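Local coordinates for protein CCMAN5 (Cellulosimicrobium cellulans, PDB 2XSG) that probably hydrolyses alpha-mannosidic linkages as a calcium-dependent bacterial mannosidase of glycoside hydrolase family 92, at residues E493-W501 with G510-W521. Sequence-based numbering, arbitrary orientation.
Sequences EKLTKPGAW and GLLTPRAADGSW
A chi1 of 177° swings CG of Lys497 opposite the backbone N, and the fully extended chain then runs along one face of the Trp521 indole. CB of Lys497 sits 3.5 Å from the centroid of the six-membered ring, almost on its normal, a CH-pi contact; a long lysine suits the place because its methylenes cover the ring before the amine begins. On the opposite face lies Arg515, CG over the rim, and CZ2 of Trp521 lies over the centre of the guanidinium face; a flat indole fits between two such chains. Arginine adds N-H donors to its aliphatic stem: NE gives Gly519 O a nearly straight bond of 2.9 Å, and NH1 a short but bent one of 2.7 Å to a lone pair of Lys494 O. Replacing the indole with an alanine is likely to leave a gap between Lys497 and Arg515, stripping the lysine methylenes of the face they lie on. Leu495 CB packs on Leu512 CD1 at 3.7 Å, leucines filling the side against helix 455-474. Thr513 N bonds Leu495 O, and Lys497 pairs with Leu511 through two backbone bonds: a two-stranded antiparallel hairpin following a helix in the family 92 catalytic domain.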
loop_
_atom_site.group_PDB
_atom_site.type_symbol
_atom_site.label_atom_id
_atom_site.label_comp_id
_atom_site.label_asym_id
_atom_site.label_seq_id
_atom_site.Cartn_x
_atom_site.Cartn_y
_atom_site.Cartn_z
ATOM N N GLU A 493 -20.450 -23.264 -4.040
ATOM C CA GLU A 493 -21.476 -24.255 -4.361
ATOM C C GLU A 493 -22.818 -23.610 -4.682
ATOM O O GLU A 493 -23.478 -24.005 -5.639
ATOM C CB GLU A 493 -21.634 -25.234 -3.200
ATOM C CG GLU A 493 -22.606 -26.378 -3.435
ATOM C CD GLU A 493 -23.236 -26.840 -2.132
ATOM O OE1 GLU A 493 -22.632 -26.594 -1.058
ATOM O OE2 GLU A 493 -24.339 -27.435 -2.183
ATOM N N LYS A 494 -23.195 -22.602 -3.899
ATOM C CA LYS A 494 -24.545 -22.047 -3.939
ATOM C C LYS A 494 -24.735 -20.849 -4.878
ATOM O O LYS A 494 -25.868 -20.553 -5.264
ATOM C CB LYS A 494 -25.015 -21.663 -2.520
ATOM C CG LYS A 494 -25.011 -22.802 -1.496
ATOM C CD LYS A 494 -26.359 -23.523 -1.482
ATOM C CE LYS A 494 -26.512 -24.402 -0.243
ATOM N NZ LYS A 494 -25.872 -25.739 -0.401
ATOM N N LEU A 495 -23.651 -20.147 -5.222
ATOM C CA LEU A 495 -23.780 -18.967 -6.092
ATOM C C LEU A 495 -23.211 -19.106 -7.506
ATOM O O LEU A 495 -23.311 -18.171 -8.295
ATOM C CB LEU A 495 -23.234 -17.698 -5.404
ATOM C CG LEU A 495 -23.916 -17.286 -4.100
ATOM C CD1 LEU A 495 -23.285 -16.013 -3.562
ATOM C CD2 LEU A 495 -25.403 -17.093 -4.313
ATOM N N THR A 496 -22.611 -20.248 -7.835
ATOM C CA THR A 496 -22.098 -20.442 -9.199
ATOM C C THR A 496 -23.244 -20.986 -10.038
ATOM O O THR A 496 -23.568 -22.164 -9.968
ATOM C CB THR A 496 -20.892 -21.411 -9.262
ATOM O OG1 THR A 496 -19.877 -21.011 -8.337
ATOM C CG2 THR A 496 -20.302 -21.463 -10.671
ATOM N N LYS A 497 -23.865 -20.118 -10.821
ATOM C CA LYS A 497 -25.018 -20.495 -11.638
ATOM C C LYS A 497 -24.606 -21.250 -12.884
ATOM O O LYS A 497 -23.895 -20.697 -13.730
ATOM C CB LYS A 497 -25.807 -19.254 -12.044
ATOM C CG LYS A 497 -26.982 -19.568 -12.961
ATOM C CD LYS A 497 -27.583 -18.310 -13.524
ATOM C CE LYS A 497 -28.828 -18.653 -14.324
ATOM N NZ LYS A 497 -29.394 -17.436 -14.932
ATOM N N PRO A 498 -25.072 -22.506 -13.029
ATOM C CA PRO A 498 -24.691 -23.272 -14.226
ATOM C C PRO A 498 -25.176 -22.600 -15.496
ATOM O O PRO A 498 -26.251 -22.014 -15.505
ATOM C CB PRO A 498 -25.432 -24.602 -14.047
ATOM C CG PRO A 498 -25.630 -24.712 -12.566
ATOM C CD PRO A 498 -25.894 -23.304 -12.106
ATOM N N GLY A 499 -24.382 -22.683 -16.552
ATOM C CA GLY A 499 -24.757 -22.136 -17.858
ATOM C C GLY A 499 -24.991 -20.629 -17.869
ATOM O O GLY A 499 -25.741 -20.128 -18.711
ATOM N N ALA A 500 -24.352 -19.911 -16.943
ATOM C CA ALA A 500 -24.441 -18.440 -16.891
ATOM C C ALA A 500 -23.844 -17.821 -18.150
ATOM O O ALA A 500 -24.307 -16.789 -18.603
ATOM C CB ALA A 500 -23.755 -17.883 -15.657
ATOM N N TRP A 501 -22.805 -18.461 -18.682
ATOM C CA TRP A 501 -22.204 -18.075 -19.937
ATOM C C TRP A 501 -22.044 -19.326 -20.803
ATOM O O TRP A 501 -21.697 -20.393 -20.294
ATOM C CB TRP A 501 -20.852 -17.375 -19.725
ATOM C CG TRP A 501 -20.222 -17.026 -21.014
ATOM C CD1 TRP A 501 -20.672 -16.104 -21.923
ATOM C CD2 TRP A 501 -19.055 -17.631 -21.598
ATOM N NE1 TRP A 501 -19.852 -16.094 -23.033
ATOM C CE2 TRP A 501 -18.846 -17.010 -22.851
ATOM C CE3 TRP A 501 -18.161 -18.625 -21.178
ATOM C CZ2 TRP A 501 -17.779 -17.364 -23.694
ATOM C CZ3 TRP A 501 -17.094 -18.967 -22.012
ATOM C CH2 TRP A 501 -16.922 -18.347 -23.256
ATOM N N GLY A 510 -20.420 -22.104 -15.672
ATOM C CA GLY A 510 -21.034 -21.522 -14.488
ATOM C C GLY A 510 -20.283 -20.301 -13.982
ATOM O O GLY A 510 -19.052 -20.263 -14.007
ATOM N N LEU A 511 -21.031 -19.319 -13.487
ATOM C CA LEU A 511 -20.444 -18.062 -13.006
ATOM C C LEU A 511 -21.184 -17.537 -11.791
ATOM O O LEU A 511 -22.412 -17.669 -11.685
ATOM C CB LEU A 511 -20.502 -16.980 -14.083
ATOM C CG LEU A 511 -19.793 -17.116 -15.414
ATOM C CD1 LEU A 511 -20.181 -15.908 -16.263
ATOM C CD2 LEU A 511 -18.294 -17.190 -15.221
ATOM N N LEU A 512 -20.429 -16.915 -10.888
ATOM C CA LEU A 512 -20.990 -16.184 -9.772
ATOM C C LEU A 512 -22.128 -15.299 -10.270
ATOM O O LEU A 512 -21.942 -14.506 -11.198
ATOM C CB LEU A 512 -19.909 -15.334 -9.109
ATOM C CG LEU A 512 -20.328 -14.484 -7.897
ATOM C CD1 LEU A 512 -20.663 -15.360 -6.661
ATOM C CD2 LEU A 512 -19.235 -13.496 -7.550
ATOM N N THR A 513 -23.294 -15.461 -9.646
ATOM C CA THR A 513 -24.538 -14.774 -10.016
ATOM C C THR A 513 -25.359 -14.470 -8.741
ATOM O O THR A 513 -25.433 -15.316 -7.849
ATOM C CB THR A 513 -25.381 -15.667 -10.976
ATOM O OG1 THR A 513 -24.592 -16.023 -12.104
ATOM C CG2 THR A 513 -26.627 -14.960 -11.484
ATOM N N PRO A 514 -25.969 -13.265 -8.639
ATOM C CA PRO A 514 -26.793 -13.019 -7.461
ATOM C C PRO A 514 -28.002 -13.982 -7.425
ATOM O O PRO A 514 -28.567 -14.336 -8.471
ATOM C CB PRO A 514 -27.255 -11.572 -7.653
ATOM C CG PRO A 514 -27.247 -11.393 -9.149
ATOM C CD PRO A 514 -26.017 -12.134 -9.578
ATOM N N ARG A 515 -28.381 -14.382 -6.223
ATOM C CA ARG A 515 -29.434 -15.368 -6.033
ATOM C C ARG A 515 -30.404 -14.866 -4.987
ATOM O O ARG A 515 -30.000 -14.412 -3.916
ATOM C CB ARG A 515 -28.831 -16.694 -5.596
ATOM C CG ARG A 515 -29.581 -17.913 -6.082
ATOM C CD ARG A 515 -29.044 -19.189 -5.431
ATOM N NE ARG A 515 -29.798 -20.356 -5.899
ATOM C CZ ARG A 515 -29.394 -21.619 -5.799
ATOM N NH1 ARG A 515 -28.227 -21.923 -5.236
ATOM N NH2 ARG A 515 -30.170 -22.582 -6.270
ATOM N N ALA A 516 -31.694 -14.942 -5.323
ATOM C CA ALA A 516 -32.765 -14.478 -4.463
ATOM C C ALA A 516 -32.907 -15.376 -3.225
ATOM O O ALA A 516 -32.354 -16.487 -3.176
ATOM C CB ALA A 516 -34.088 -14.413 -5.250
ATOM N N ALA A 517 -33.649 -14.889 -2.237
ATOM C CA ALA A 517 -33.923 -15.666 -1.032
ATOM C C ALA A 517 -34.531 -17.042 -1.338
ATOM O O ALA A 517 -34.129 -18.034 -0.739
ATOM C CB ALA A 517 -34.795 -14.871 -0.059
ATOM N N ASP A 518 -35.448 -17.110 -2.308
ATOM C CA ASP A 518 -36.137 -18.370 -2.633
ATOM C C ASP A 518 -35.320 -19.314 -3.536
ATOM O O ASP A 518 -35.832 -20.326 -4.037
ATOM C CB ASP A 518 -37.551 -18.102 -3.201
ATOM C CG ASP A 518 -37.538 -17.431 -4.583
ATOM O OD1 ASP A 518 -36.458 -17.274 -5.199
ATOM O OD2 ASP A 518 -38.629 -17.067 -5.071
ATOM N N GLY A 519 -34.047 -18.988 -3.735
ATOM C CA GLY A 519 -33.190 -19.758 -4.636
ATOM C C GLY A 519 -33.264 -19.432 -6.128
ATOM O O GLY A 519 -32.473 -19.970 -6.910
ATOM N N SER A 520 -34.218 -18.587 -6.538
ATOM C CA SER A 520 -34.284 -18.085 -7.927
ATOM C C SER A 520 -33.002 -17.342 -8.211
ATOM O O SER A 520 -32.542 -16.569 -7.366
ATOM C CB SER A 520 -35.405 -17.053 -8.105
ATOM O OG SER A 520 -36.664 -17.557 -7.727
ATOM N N TRP A 521 -32.440 -17.538 -9.399
ATOM C CA TRP A 521 -31.306 -16.721 -9.830
ATOM C C TRP A 521 -31.801 -15.327 -10.196
ATOM O O TRP A 521 -32.924 -15.183 -10.705
ATOM C CB TRP A 521 -30.601 -17.376 -10.999
ATOM C CG TRP A 521 -29.984 -18.654 -10.604
ATOM C CD1 TRP A 521 -30.454 -19.908 -10.867
ATOM C CD2 TRP A 521 -28.789 -18.819 -9.830
ATOM N NE1 TRP A 521 -29.611 -20.859 -10.312
ATOM C CE2 TRP A 521 -28.583 -20.219 -9.671
ATOM C CE3 TRP A 521 -27.865 -17.926 -9.265
ATOM C CZ2 TRP A 521 -27.485 -20.741 -8.982
ATOM C CZ3 TRP A 521 -26.777 -18.446 -8.566
ATOM C CH2 TRP A 521 -26.590 -19.842 -8.443
#